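Local coordinates for protein MHC class I antigen (Anolis carolinensis, PDB 7CPO) that probably presents bound peptides at the cell surface to T cells, as expected of a class I histocompatibility antigen, at residues Asp151-Asp154 with Asn155-Lys159. Numbering follows the deposited sequence.
Sequences DFRD and NEYKK
Asp154 and Lys158, one turn apart, meet in a long salt bridge with OD2 of Asp154 3.4 Å from NZ of Lys158. The ammonium turns back toward the carboxylate because the otherwise extended lysine chain bends at its last torsion (chi4 53°). Tyr157 CD2 lies 3.3 Å from the same Asp154 OD2, which sits at the ring edge, the carboxylate and ring planes standing 78° apart. Arg153 O lies 3.6 Å above the plane of the Tyr157 ring, over its centre, and accepts from Tyr157 N at 3.1 Å.

The tight side is at Asn155, buried where the helix starts: its N reaches Asp151 O at 2.9 Å, almost straight (N-H...O 168°), while ND2 donates to Trp148 O and OD1 accepts from Trp134 NE1. Asp151 is the N-cap, its OD1 accepting a weak bond from Asp154 N. The exposed side is looser: the Arg153 chain runs past the tyrosine hydroxyl, CG to Tyr157 OH 3.6 Å.

In the alpha-2 helical wall of the peptide-binding groove, Asp151 OD2 and Asp154 OD1 each salt-bridge a basic peptide side chain, and Lys158 NZ hydrogen-bonds an aromatic one, consistent with acidic positions here favouring a basic peptide residue.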
loop_
_atom_site.group_PDB
_atom_site.type_symbol
_atom_site.label_atom_id
_atom_site.label_comp_id
_atom_site.label_asym_id
_atom_site.label_seq_id
_atom_site.Cartn_x
_atom_site.Cartn_y
_atom_site.Cartn_z
ATOM N N ASP A 151 9.585 22.950 -21.654
ATOM C CA ASP A 151 10.866 22.243 -21.527
ATOM C C ASP A 151 10.826 20.945 -22.338
ATOM O O ASP A 151 10.812 19.836 -21.797
ATOM C CB ASP A 151 11.180 21.975 -20.059
ATOM C CG ASP A 151 12.632 21.636 -19.826
ATOM O OD1 ASP A 151 13.342 21.321 -20.824
ATOM O OD2 ASP A 151 13.069 21.683 -18.650
ATOM N N PHE A 152 10.838 21.121 -23.667
ATOM C CA PHE A 152 10.615 20.016 -24.595
ATOM C C PHE A 152 11.580 18.870 -24.340
ATOM O O PHE A 152 11.173 17.697 -24.328
ATOM C CB PHE A 152 10.741 20.509 -26.046
ATOM C CG PHE A 152 9.776 21.606 -26.390
ATOM C CD1 PHE A 152 8.496 21.620 -25.824
ATOM C CD2 PHE A 152 10.137 22.642 -27.248
ATOM C CE1 PHE A 152 7.594 22.643 -26.113
ATOM C CE2 PHE A 152 9.235 23.660 -27.543
ATOM C CZ PHE A 152 7.967 23.666 -26.969
ATOM N N ARG A 153 12.861 19.192 -24.123
ATOM C CA ARG A 153 13.873 18.157 -23.937
ATOM C C ARG A 153 13.617 17.358 -22.659
ATOM O O ARG A 153 13.629 16.121 -22.679
ATOM C CB ARG A 153 15.270 18.789 -23.935
ATOM C CG ARG A 153 16.402 17.815 -24.239
ATOM C CD ARG A 153 17.628 18.529 -24.833
ATOM N NE ARG A 153 18.075 17.885 -26.065
ATOM C CZ ARG A 153 18.259 18.511 -27.225
ATOM N NH1 ARG A 153 18.053 19.821 -27.322
ATOM N NH2 ARG A 153 18.651 17.823 -28.292
ATOM N N ASP A 154 13.367 18.048 -21.540
ATOM C CA ASP A 154 13.129 17.338 -20.287
ATOM C C ASP A 154 11.862 16.508 -20.372
ATOM O O ASP A 154 11.816 15.385 -19.859
ATOM C CB ASP A 154 13.059 18.315 -19.108
ATOM C CG ASP A 154 13.904 17.862 -17.918
ATOM O OD1 ASP A 154 14.322 18.721 -17.121
ATOM O OD2 ASP A 154 14.157 16.645 -17.768
ATOM N N ASN A 155 10.828 17.030 -21.032
ATOM C CA ASN A 155 9.611 16.245 -21.195
ATOM C C ASN A 155 9.879 14.967 -21.974
ATOM O O ASN A 155 9.242 13.943 -21.710
ATOM C CB ASN A 155 8.540 17.077 -21.889
ATOM C CG ASN A 155 7.999 18.173 -21.006
ATOM O OD1 ASN A 155 8.040 18.079 -19.766
ATOM N ND2 ASN A 155 7.487 19.235 -21.640
ATOM N N GLU A 156 10.832 14.993 -22.914
ATOM C CA GLU A 156 11.148 13.773 -23.646
ATOM C C GLU A 156 11.942 12.793 -22.786
ATOM O O GLU A 156 11.741 11.578 -22.897
ATOM C CB GLU A 156 11.889 14.080 -24.942
ATOM C CG GLU A 156 11.004 14.772 -25.977
ATOM C CD GLU A 156 10.247 13.805 -26.910
ATOM O OE1 GLU A 156 10.088 12.605 -26.569
ATOM O OE2 GLU A 156 9.780 14.262 -27.982
ATOM N N TYR A 157 12.821 13.283 -21.898
ATOM C CA TYR A 157 13.486 12.364 -20.967
ATOM C C TYR A 157 12.468 11.560 -20.182
ATOM O O TYR A 157 12.686 10.376 -19.900
ATOM C CB TYR A 157 14.384 13.103 -19.970
ATOM C CG TYR A 157 15.524 13.881 -20.551
ATOM C CD1 TYR A 157 16.110 13.513 -21.759
ATOM C CD2 TYR A 157 16.028 14.992 -19.880
ATOM C CE1 TYR A 157 17.171 14.233 -22.285
ATOM C CE2 TYR A 157 17.072 15.716 -20.397
ATOM C CZ TYR A 157 17.649 15.331 -21.597
ATOM O OH TYR A 157 18.708 16.054 -22.107
ATOM N N LYS A 158 11.355 12.201 -19.800
ATOM C CA LYS A 158 10.354 11.519 -18.993
ATOM C C LYS A 158 9.592 10.484 -19.810
ATOM O O LYS A 158 9.372 9.362 -19.337
ATOM C CB LYS A 158 9.413 12.548 -18.373
ATOM C CG LYS A 158 10.086 13.347 -17.310
ATOM C CD LYS A 158 9.227 14.452 -16.786
ATOM C CE LYS A 158 9.987 15.229 -15.697
ATOM N NZ LYS A 158 11.304 15.676 -16.174
ATOM N N LYS A 159 9.207 10.830 -21.041
ATOM C CA LYS A 159 8.605 9.850 -21.941
ATOM C C LYS A 159 9.543 8.668 -22.168
ATOM O O LYS A 159 9.136 7.505 -22.058
ATOM C CB LYS A 159 8.253 10.518 -23.270
ATOM C CG LYS A 159 7.550 9.626 -24.288
ATOM C CD LYS A 159 7.308 10.398 -25.604
ATOM C CE LYS A 159 6.377 9.666 -26.570
ATOM N NZ LYS A 159 6.844 8.288 -26.905
#